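PDB 3PGB: amine oxidase from Emericella nidulans, which probably oxidises primary amines to aldehydes with a topaquinone cofactor and a bound copper ion, as other copper amine oxidases do. Local coordinates for residues P226-D231 with I235-F240; G257-S262 with A391-Q396; A387-N392 with S397-L402; D403-F408 with N663-H668. All blocks are in the same frame, centred on the assembly; numbering follows the deposited sequence.

Contact 1: P226-D231 with I235-F240; sequences PLWQDD and IRWDMF
Trp-228 and Trp-237 meet in a T-shaped (edge-to-face) pair that forms the dense part of this contact. The five-membered ring of Trp-237 turns its edge, CD1 and NE1, onto one face of the six-membered ring of Trp-228. The planes stand at 72° and the closest atoms are Trp-237 NE1 and Trp-228 CH2, 3.5 Å apart. Beside them the backbones are tied by a single antiparallel bridge, the hydrogen-bonded pair Trp-228 and Ile-235. Trp-228 O receives Ile-235 N at 2.9 Å in a nearly straight bond (168°), while Trp-228 N gives a more bent bond to Ile-235 O, also 2.9 Å long. The bridge brings the CB atoms of Trp-228 and Ile-235 to 3.8 Å, and CG2 of Ile-235 reaches CE3 of the indole. Trp-228 NE1, at the far side of its ring, is satisfied by Ser-398 OG.

Packing is sparser on the side of Leu-227 and Arg-236. Here one methyl, Leu-227 CD2, rests against Arg-236 CG at 3.8 Å, and the arginine, partly exposed, bends at chi2 so that NH1 reaches Asp-238 OD1 in a 2.9 Å salt bridge. Ile-235, too, is only partly buried.

The bridge joins the loop that follows strand 219-223 to the start of strand 235-242. That strand runs between 219-223 and 255-263 in a five-stranded antiparallel sheet; helix 186-198 packs against Arg-236 and Asp-238, whereas Trp-565 of the second subunit packs on both tryptophans.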
# COMPACT_ATOMS: atom_id res chain seq x y z
N PRO A 226 2.97 -8.69 30.08
CA PRO A 226 2.59 -9.50 31.24
C PRO A 226 3.47 -9.22 32.45
O PRO A 226 4.49 -8.54 32.33
CB PRO A 226 2.80 -10.93 30.74
CG PRO A 226 3.85 -10.81 29.74
CD PRO A 226 3.67 -9.50 29.07
N LEU A 227 3.07 -9.74 33.60
CA LEU A 227 3.91 -9.71 34.79
C LEU A 227 5.02 -10.74 34.63
O LEU A 227 4.86 -11.73 33.90
CB LEU A 227 3.09 -10.00 36.05
CG LEU A 227 1.92 -9.06 36.36
CD1 LEU A 227 1.19 -9.53 37.62
CD2 LEU A 227 2.41 -7.64 36.53
N TRP A 228 6.15 -10.50 35.28
CA TRP A 228 7.29 -11.42 35.21
C TRP A 228 6.94 -12.72 35.91
O TRP A 228 6.43 -12.70 37.03
CB TRP A 228 8.54 -10.81 35.83
CG TRP A 228 9.29 -9.86 34.93
CD1 TRP A 228 8.84 -9.29 33.77
CD2 TRP A 228 10.60 -9.34 35.14
NE1 TRP A 228 9.79 -8.47 33.25
CE2 TRP A 228 10.89 -8.48 34.07
CE3 TRP A 228 11.56 -9.52 36.14
CZ2 TRP A 228 12.10 -7.80 33.95
CZ3 TRP A 228 12.76 -8.84 36.03
CH2 TRP A 228 13.02 -8.00 34.94
N GLN A 229 7.24 -13.84 35.25
CA GLN A 229 6.82 -15.16 35.71
C GLN A 229 8.00 -16.14 35.67
O GLN A 229 7.93 -17.19 35.03
CB GLN A 229 5.65 -15.67 34.86
CG GLN A 229 4.38 -14.83 35.01
CD GLN A 229 3.42 -14.99 33.84
OE1 GLN A 229 3.09 -16.11 33.44
NE2 GLN A 229 2.97 -13.87 33.29
N ASP A 230 9.07 -15.78 36.35
CA ASP A 230 10.24 -16.65 36.50
C ASP A 230 10.08 -17.56 37.72
O ASP A 230 9.97 -17.07 38.84
CB ASP A 230 11.51 -15.81 36.63
CG ASP A 230 11.85 -15.05 35.36
OD1 ASP A 230 12.04 -15.70 34.31
OD2 ASP A 230 11.94 -13.79 35.42
N ASP A 231 10.03 -18.87 37.48
CA ASP A 231 10.23 -19.88 38.52
C ASP A 231 9.25 -19.82 39.70
O ASP A 231 9.66 -19.79 40.87
CB ASP A 231 11.67 -19.79 39.05
N ILE A 235 6.38 -11.27 39.56
CA ILE A 235 7.12 -10.03 39.83
C ILE A 235 6.60 -8.85 39.00
O ILE A 235 6.26 -9.01 37.82
CB ILE A 235 8.65 -10.22 39.60
CG1 ILE A 235 9.26 -11.05 40.74
CG2 ILE A 235 9.37 -8.89 39.48
CD1 ILE A 235 10.75 -11.31 40.60
N ARG A 236 6.56 -7.69 39.63
CA ARG A 236 6.08 -6.45 39.04
C ARG A 236 7.23 -5.48 38.87
O ARG A 236 8.15 -5.44 39.68
CB ARG A 236 5.09 -5.77 39.99
CG ARG A 236 3.62 -6.10 39.82
CD ARG A 236 2.79 -4.86 40.09
NE ARG A 236 1.37 -5.07 39.84
CZ ARG A 236 0.52 -4.14 39.41
NH1 ARG A 236 0.92 -2.90 39.16
NH2 ARG A 236 -0.75 -4.47 39.21
N TRP A 237 7.17 -4.68 37.80
CA TRP A 237 7.98 -3.47 37.65
C TRP A 237 7.00 -2.34 37.37
O TRP A 237 6.25 -2.40 36.39
CB TRP A 237 8.94 -3.60 36.47
CG TRP A 237 10.33 -4.07 36.82
CD1 TRP A 237 10.88 -5.29 36.53
CD2 TRP A 237 11.35 -3.31 37.47
NE1 TRP A 237 12.17 -5.34 36.98
CE2 TRP A 237 12.49 -4.14 37.56
CE3 TRP A 237 11.41 -2.02 38.01
CZ2 TRP A 237 13.68 -3.72 38.16
CZ3 TRP A 237 12.59 -1.60 38.61
CH2 TRP A 237 13.71 -2.45 38.68
N ASP A 238 6.98 -1.32 38.22
CA ASP A 238 6.05 -0.21 38.06
C ASP A 238 6.77 1.12 37.97
O ASP A 238 7.93 1.25 38.39
CB ASP A 238 5.06 -0.18 39.22
CG ASP A 238 4.20 -1.42 39.28
OD1 ASP A 238 3.33 -1.58 38.40
OD2 ASP A 238 4.39 -2.23 40.20
N MET A 239 6.07 2.11 37.45
CA MET A 239 6.62 3.44 37.20
C MET A 239 5.62 4.50 37.64
O MET A 239 4.41 4.26 37.59
CB MET A 239 6.91 3.58 35.71
CG MET A 239 7.77 4.76 35.32
SD MET A 239 7.68 5.00 33.53
CE MET A 239 9.13 5.98 33.25
N PHE A 240 6.11 5.66 38.05
CA PHE A 240 5.24 6.80 38.28
C PHE A 240 4.94 7.49 36.94
O PHE A 240 5.82 7.60 36.09
CB PHE A 240 5.88 7.78 39.27
CG PHE A 240 5.86 7.30 40.70
CD1 PHE A 240 4.88 7.74 41.58
CD2 PHE A 240 6.81 6.39 41.15
CE1 PHE A 240 4.85 7.30 42.89
CE2 PHE A 240 6.79 5.94 42.46
CZ PHE A 240 5.81 6.40 43.34

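Contact 2: G257-S262 with A391-Q396; sequences GLYLKS and ANDPVQ
Tyr-259 lays one face of its ring against Pro-394, whose CD sits 4.0 Å from the ring centroid and 19° off the normal, a CH-pi contact displaced toward the CD1 side. Val-395 meets the same ring carbon from the edge: its CG2 lies near the ring plane, 3.8 Å from Tyr-259 CD1. Asp-393 meets the phenol end. Its CB is 3.4 Å from Tyr-259 CZ, and the two side chains cross at about a right angle, yet the carboxylate lies only 25° from the plane of the ring; Asp-393 OD2 lies 3.3 Å from Tyr-259 OH.

The next shell explains why the aspartate is turned this way. Asp-393 is the N-cap of helix 394-398, and OD1 accepts from Gln-396 N at 2.7 Å on its syn side. Its chi1 of 78° sets CG between the backbone N and the carbonyl carbon, which turns the carboxylate toward the Gln-396 N-H; the capping bond then helps to hold its rotation. Gln-396 is itself tied by its side-chain amide, NE2 to Gln-509 and OE1 to Ser-530. Farther out, Trp-237 and Met-278 of the flanking strands pack against both Tyr-259 and Pro-394, and Trp-565 of the second subunit packs on the proline.

The arrangement is a capped helix N-terminus seated on an aromatic residue of an antiparallel sheet. It joins strand 255-263, in the DUF1965 region, to the catalytic domain of the copper amine oxidase, where Asp-393 lies about 12 Å from the copper ligand His-532, side chain to side chain.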
# COMPACT_ATOMS: atom_id res chain seq x y z
N GLY A 257 9.83 8.32 35.29
CA GLY A 257 11.17 7.73 35.25
C GLY A 257 11.71 7.14 36.54
O GLY A 257 12.92 6.95 36.67
N LEU A 258 10.82 6.86 37.49
CA LEU A 258 11.20 6.22 38.73
C LEU A 258 10.51 4.86 38.77
O LEU A 258 9.29 4.78 38.65
CB LEU A 258 10.77 7.08 39.92
CG LEU A 258 11.11 6.59 41.33
CD1 LEU A 258 12.60 6.30 41.49
CD2 LEU A 258 10.64 7.61 42.35
N TYR A 259 11.30 3.80 38.92
CA TYR A 259 10.81 2.44 38.79
C TYR A 259 10.90 1.66 40.10
O TYR A 259 11.76 1.94 40.94
CB TYR A 259 11.56 1.72 37.68
CG TYR A 259 11.61 2.53 36.40
CD1 TYR A 259 10.71 2.31 35.37
CD2 TYR A 259 12.56 3.53 36.23
CE1 TYR A 259 10.75 3.05 34.21
CE2 TYR A 259 12.61 4.28 35.08
CZ TYR A 259 11.71 4.04 34.07
OH TYR A 259 11.78 4.79 32.93
N LEU A 260 10.01 0.68 40.25
CA LEU A 260 9.83 -0.04 41.51
C LEU A 260 9.60 -1.51 41.22
O LEU A 260 8.58 -1.87 40.63
CB LEU A 260 8.62 0.54 42.26
CG LEU A 260 8.11 -0.23 43.48
CD1 LEU A 260 9.20 -0.30 44.56
CD2 LEU A 260 6.84 0.42 44.03
N LYS A 261 10.53 -2.36 41.65
CA LYS A 261 10.42 -3.80 41.47
C LYS A 261 9.78 -4.43 42.71
O LYS A 261 10.17 -4.12 43.84
CB LYS A 261 11.79 -4.42 41.18
CG LYS A 261 11.74 -5.81 40.53
CD LYS A 261 13.13 -6.40 40.37
CE LYS A 261 13.12 -7.71 39.59
NZ LYS A 261 14.49 -8.26 39.40
N SER A 262 8.80 -5.30 42.49
CA SER A 262 8.06 -5.94 43.59
C SER A 262 7.86 -7.43 43.34
O SER A 262 7.46 -7.83 42.25
CB SER A 262 6.69 -5.27 43.75
OG SER A 262 6.79 -3.87 43.99
N ALA A 391 13.27 -1.15 25.67
CA ALA A 391 13.79 0.09 26.25
C ALA A 391 14.95 -0.20 27.19
O ALA A 391 15.22 -1.35 27.52
CB ALA A 391 12.69 0.83 26.99
N ASN A 392 15.64 0.86 27.61
CA ASN A 392 16.68 0.75 28.62
C ASN A 392 16.11 0.79 30.03
O ASN A 392 16.85 0.72 31.00
CB ASN A 392 17.73 1.86 28.43
CG ASN A 392 19.06 1.53 29.08
OD1 ASN A 392 19.37 0.37 29.35
ND2 ASN A 392 19.87 2.55 29.32
N ASP A 393 14.78 0.92 30.16
CA ASP A 393 14.11 0.88 31.46
C ASP A 393 13.29 -0.41 31.56
O ASP A 393 12.92 -0.97 30.55
CB ASP A 393 13.27 2.15 31.68
CG ASP A 393 11.94 2.14 30.94
OD1 ASP A 393 11.11 1.23 31.16
OD2 ASP A 393 11.70 3.09 30.16
N PRO A 394 13.02 -0.89 32.79
CA PRO A 394 12.41 -2.20 32.97
C PRO A 394 10.92 -2.28 32.64
O PRO A 394 10.43 -3.36 32.29
CB PRO A 394 12.61 -2.48 34.46
CG PRO A 394 12.60 -1.13 35.08
CD PRO A 394 13.23 -0.20 34.08
N VAL A 395 10.20 -1.18 32.77
CA VAL A 395 8.78 -1.18 32.48
C VAL A 395 8.55 -1.32 30.97
O VAL A 395 7.90 -2.27 30.51
CB VAL A 395 8.07 0.07 33.04
CG1 VAL A 395 6.72 0.30 32.34
CG2 VAL A 395 7.90 -0.06 34.56
N GLN A 396 9.12 -0.39 30.21
CA GLN A 396 8.99 -0.42 28.75
C GLN A 396 9.68 -1.62 28.13
O GLN A 396 9.20 -2.14 27.12
CB GLN A 396 9.53 0.86 28.12
CG GLN A 396 8.58 2.03 28.21
CD GLN A 396 7.30 1.78 27.46
OE1 GLN A 396 7.27 1.85 26.24
NE2 GLN A 396 6.24 1.46 28.20

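Contact 3: A387-N392 with S397-L402; sequences AHYAAN and SSVAYL
Tyr-389 and Val-399 lie side by side where two antiparallel strands, 387-389 and 400-402, are joined through the short helix 394-398 in the catalytic domain. The strand axes are 4.5 Å apart at 172°. Ala-387 and Tyr-401 form a hydrogen-bonded pair, while His-388 and Ala-400 form a non-hydrogen-bonded one in which the alanine CB sits over a face of the imidazole.

Beyond the paired residues, Tyr-389 N gives a nearly straight bond (171°) to Val-399 O at 2.9 Å. From there Tyr-389 CB touches that same oxygen at 3.7 Å. CG leaves anti to the carbonyl carbon, chi1 -69°, and so runs along the valine: CD1 comes to 3.3 Å from Val-399 CG1, and CE1 reaches Tyr-401 CD2 at 4.0 Å. At the tip, OH bonds to O4 of the topaquinone at position 484, and the ring also meets that of the copper ligand His-532. The strand pair thus probably helps to position a residue that bonds to the cofactor.

At the helix end a water bridges the segments, accepting from Ala-391 N at 3.2 Å and lying 2.6 Å from Ser-397 OG.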
# COMPACT_ATOMS: atom_id res chain seq x y z
N ALA A 387 1.69 -5.94 20.99
CA ALA A 387 2.43 -4.68 21.10
C ALA A 387 3.67 -4.94 21.95
O ALA A 387 3.63 -4.81 23.18
CB ALA A 387 1.57 -3.60 21.72
N HIS A 388 4.76 -5.31 21.29
CA HIS A 388 6.00 -5.70 21.95
C HIS A 388 6.96 -4.52 21.99
O HIS A 388 7.40 -4.05 20.96
CB HIS A 388 6.64 -6.87 21.21
CG HIS A 388 7.63 -7.64 22.02
ND1 HIS A 388 8.75 -7.07 22.58
CD2 HIS A 388 7.66 -8.95 22.37
CE1 HIS A 388 9.43 -7.99 23.24
NE2 HIS A 388 8.79 -9.14 23.12
N TYR A 389 7.28 -4.06 23.20
CA TYR A 389 8.17 -2.91 23.38
C TYR A 389 9.60 -3.31 23.74
O TYR A 389 9.91 -4.49 23.95
CB TYR A 389 7.61 -2.00 24.48
CG TYR A 389 6.34 -1.30 24.07
CD1 TYR A 389 5.13 -1.97 24.04
CD2 TYR A 389 6.36 0.05 23.73
CE1 TYR A 389 3.97 -1.33 23.66
CE2 TYR A 389 5.21 0.69 23.35
CZ TYR A 389 4.02 0.00 23.31
OH TYR A 389 2.88 0.67 22.93
N ALA A 390 10.48 -2.31 23.78
CA ALA A 390 11.86 -2.48 24.21
C ALA A 390 12.35 -1.13 24.71
O ALA A 390 11.88 -0.09 24.23
CB ALA A 390 12.73 -2.96 23.06
N ALA A 391 13.27 -1.15 25.67
CA ALA A 391 13.79 0.09 26.25
C ALA A 391 14.95 -0.20 27.19
O ALA A 391 15.22 -1.35 27.52
CB ALA A 391 12.69 0.83 26.99
N ASN A 392 15.64 0.86 27.61
CA ASN A 392 16.68 0.75 28.62
C ASN A 392 16.11 0.79 30.03
O ASN A 392 16.85 0.72 31.00
CB ASN A 392 17.73 1.86 28.43
CG ASN A 392 19.06 1.53 29.08
OD1 ASN A 392 19.37 0.37 29.35
ND2 ASN A 392 19.87 2.55 29.32
N SER A 397 10.78 -2.06 28.73
CA SER A 397 11.47 -3.28 28.27
C SER A 397 10.57 -4.51 28.38
O SER A 397 10.65 -5.42 27.55
CB SER A 397 12.76 -3.51 29.06
OG SER A 397 13.40 -4.71 28.66
N SER A 398 9.71 -4.53 29.38
CA SER A 398 8.91 -5.71 29.71
C SER A 398 7.53 -5.74 29.07
O SER A 398 6.88 -6.78 29.11
CB SER A 398 8.75 -5.82 31.22
OG SER A 398 10.01 -5.89 31.87
N VAL A 399 7.06 -4.63 28.51
CA VAL A 399 5.71 -4.60 27.94
C VAL A 399 5.62 -5.44 26.66
O VAL A 399 6.39 -5.24 25.72
CB VAL A 399 5.20 -3.17 27.66
CG1 VAL A 399 3.90 -3.23 26.88
CG2 VAL A 399 4.97 -2.42 28.95
N ALA A 400 4.70 -6.39 26.67
CA ALA A 400 4.35 -7.16 25.48
C ALA A 400 2.85 -7.42 25.53
O ALA A 400 2.40 -8.50 25.89
CB ALA A 400 5.14 -8.46 25.43
N TYR A 401 2.07 -6.40 25.17
CA TYR A 401 0.61 -6.47 25.22
C TYR A 401 0.07 -7.53 24.26
O TYR A 401 0.51 -7.63 23.11
CB TYR A 401 -0.04 -5.12 24.87
CG TYR A 401 0.16 -4.04 25.91
CD1 TYR A 401 -0.26 -4.23 27.22
CD2 TYR A 401 0.74 -2.82 25.58
CE1 TYR A 401 -0.10 -3.25 28.17
CE2 TYR A 401 0.91 -1.84 26.53
CZ TYR A 401 0.49 -2.06 27.82
OH TYR A 401 0.65 -1.09 28.79
N LEU A 402 -0.86 -8.32 24.76
CA LEU A 402 -1.66 -9.22 23.96
C LEU A 402 -3.10 -8.77 24.17
O LEU A 402 -3.70 -9.04 25.21
CB LEU A 402 -1.43 -10.66 24.40
CG LEU A 402 -0.02 -11.20 24.12
CD1 LEU A 402 0.27 -12.46 24.92
CD2 LEU A 402 0.19 -11.45 22.62
O HOH W 1 14.43 -4.00 26.43

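Contact 4: D403-F408 with N663-H668; sequences DSYYGF and NSQDIH
Tyr-405 overlaps the side chains of Ser-664 and Gln-665 with one flank of its ring, the CD1 and CE1 side. Ser-664 OG approaches CD1 at 3.7 Å and Gln-665 NE2 approaches CE1 at 3.6 Å, both coming obliquely to the ring. The tyrosine and the glutamine cross at about a right angle, yet their ring and amide planes differ by only 25°. With chi1 at 174°, CG of Tyr-405 stands opposite the backbone N, and the ring extends out from the helix-like stretch 403-406 and reaches the other segment.

The polar groups facing it are organised among themselves. Gln-665 folds back at chi2, -55°, which brings NE2 to Ser-664 OG in a 3.0 Å hydrogen bond lying close to the amide plane. On its other side the amide offers OE1 to water 2, which donates to it at 2.6 Å and accepts from Tyr-405 OH at 2.8 Å. The same OE1 also accepts from Val-180 N, so two donors grip it.

The wider setting joins separate loops of the catalytic domain. That stretch carries Asp-403, the predicted proton acceptor, whose side chain points elsewhere, against strand 374-389 and Tyr-486. The loop at 663-668 is tied by Ser-664 O and Ile-667 N to Gln-229.

With just 96 Å² buried, cohesion across this contact comes from van der Waals touches and one bridging water. The bond to Ser-664 OG and the one from Val-180 N probably set the rotation of the glutamine amide, with OE1 placed for the water and NE2 for Ser-664 OG, close beside the tyrosine ring.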
# COMPACT_ATOMS: atom_id res chain seq x y z
N ASP A 403 -3.64 -8.05 23.19
CA ASP A 403 -4.83 -7.23 23.38
C ASP A 403 -6.15 -7.96 23.63
O ASP A 403 -7.09 -7.37 24.16
CB ASP A 403 -5.01 -6.26 22.20
CG ASP A 403 -4.12 -5.04 22.32
OD1 ASP A 403 -3.88 -4.56 23.45
OD2 ASP A 403 -3.68 -4.54 21.26
N SER A 404 -6.24 -9.24 23.25
CA SER A 404 -7.49 -9.97 23.46
C SER A 404 -7.75 -10.22 24.95
O SER A 404 -8.87 -10.55 25.33
CB SER A 404 -7.51 -11.28 22.68
OG SER A 404 -6.66 -12.23 23.25
N TYR A 405 -6.73 -10.06 25.79
CA TYR A 405 -6.90 -10.05 27.24
C TYR A 405 -7.87 -8.93 27.63
O TYR A 405 -8.79 -9.15 28.43
CB TYR A 405 -5.55 -9.83 27.94
CG TYR A 405 -5.64 -9.65 29.44
CD1 TYR A 405 -5.74 -10.75 30.29
CD2 TYR A 405 -5.62 -8.38 30.01
CE1 TYR A 405 -5.83 -10.59 31.67
CE2 TYR A 405 -5.71 -8.22 31.40
CZ TYR A 405 -5.82 -9.33 32.22
OH TYR A 405 -5.91 -9.18 33.58
N TYR A 406 -7.67 -7.75 27.07
CA TYR A 406 -8.56 -6.62 27.32
C TYR A 406 -9.81 -6.77 26.47
O TYR A 406 -10.92 -6.42 26.91
CB TYR A 406 -7.84 -5.30 27.02
CG TYR A 406 -6.61 -5.11 27.87
CD1 TYR A 406 -5.34 -5.40 27.37
CD2 TYR A 406 -6.70 -4.66 29.19
CE1 TYR A 406 -4.21 -5.25 28.15
CE2 TYR A 406 -5.57 -4.49 29.98
CZ TYR A 406 -4.33 -4.79 29.46
OH TYR A 406 -3.19 -4.63 30.24
N GLY A 407 -9.62 -7.31 25.27
CA GLY A 407 -10.70 -7.57 24.32
C GLY A 407 -10.88 -6.45 23.32
O GLY A 407 -10.87 -5.29 23.69
N PHE A 408 -11.05 -6.79 22.04
CA PHE A 408 -11.41 -5.80 21.01
C PHE A 408 -12.90 -5.43 21.05
O PHE A 408 -13.26 -4.28 20.81
CB PHE A 408 -11.04 -6.33 19.62
CG PHE A 408 -9.57 -6.25 19.32
CD1 PHE A 408 -9.05 -5.17 18.63
CD2 PHE A 408 -8.70 -7.25 19.74
CE1 PHE A 408 -7.70 -5.08 18.36
CE2 PHE A 408 -7.34 -7.16 19.48
CZ PHE A 408 -6.84 -6.06 18.78
N ASN A 663 -3.34 -16.20 27.74
CA ASN A 663 -1.97 -16.67 27.51
C ASN A 663 -1.00 -15.87 28.40
O ASN A 663 -0.02 -16.41 28.92
CB ASN A 663 -1.55 -16.54 26.03
CG ASN A 663 -2.07 -17.68 25.14
OD1 ASN A 663 -2.80 -18.58 25.58
ND2 ASN A 663 -1.69 -17.64 23.87
N SER A 664 -1.28 -14.58 28.59
CA SER A 664 -0.50 -13.70 29.44
C SER A 664 -0.45 -14.11 30.92
O SER A 664 0.41 -13.65 31.67
CB SER A 664 -1.08 -12.29 29.38
OG SER A 664 -2.40 -12.28 29.88
N GLN A 665 -1.40 -14.93 31.35
CA GLN A 665 -1.48 -15.34 32.75
C GLN A 665 -0.50 -16.45 33.08
O GLN A 665 -0.14 -16.64 34.25
CB GLN A 665 -2.91 -15.76 33.11
CG GLN A 665 -3.96 -14.68 32.86
CD GLN A 665 -3.64 -13.38 33.57
OE1 GLN A 665 -3.96 -13.20 34.75
NE2 GLN A 665 -2.99 -12.46 32.85
N ASP A 666 -0.06 -17.18 32.06
CA ASP A 666 0.87 -18.30 32.25
C ASP A 666 1.74 -18.47 30.99
O ASP A 666 1.55 -19.40 30.20
CB ASP A 666 0.07 -19.57 32.57
CG ASP A 666 0.91 -20.65 33.22
OD1 ASP A 666 2.14 -20.63 33.06
OD2 ASP A 666 0.32 -21.52 33.90
N ILE A 667 2.70 -17.57 30.84
CA ILE A 667 3.49 -17.51 29.61
C ILE A 667 4.38 -18.74 29.39
O ILE A 667 4.77 -19.02 28.26
CB ILE A 667 4.33 -16.21 29.54
CG1 ILE A 667 5.47 -16.20 30.57
CG2 ILE A 667 3.44 -14.98 29.72
CD1 ILE A 667 6.14 -14.84 30.72
N HIS A 668 4.67 -19.47 30.46
CA HIS A 668 5.42 -20.73 30.35
C HIS A 668 4.54 -21.94 30.03
O HIS A 668 5.04 -22.97 29.60
CB HIS A 668 6.22 -20.98 31.63
CG HIS A 668 7.38 -20.05 31.80
ND1 HIS A 668 8.58 -20.23 31.16
CD2 HIS A 668 7.51 -18.92 32.53
CE1 HIS A 668 9.41 -19.26 31.49
NE2 HIS A 668 8.79 -18.45 32.33
O HOH W 2 -5.81 -11.38 35.28

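How the contacts relate
The four contacts form a connected set. Contacts 1 and 2 share a sheet: strands 235-242 and 255-263 are neighbours, joined by Arg-236 N to Ser-262 O at 2.8 Å. Contacts 2 and 3 share Ala-391 and Asn-392 and use helix 394-398 from its two ends. Trp-228 NE1, bonded to Ser-398 OG at 2.9 Å, links contact 1 to contact 3, and Gln-229 bonds to Ser-664 and Ile-667 of contact 4. Contact 3 reaches the cofactor through Tyr-389, whose side chain is about 6 Å from the copper ion, and contact 4 carries Asp-403, the predicted proton acceptor. Contacts 2 and 4 do not touch; their nearest atoms are about 11 Å apart. Contacts 1 to 3 also meet the second subunit.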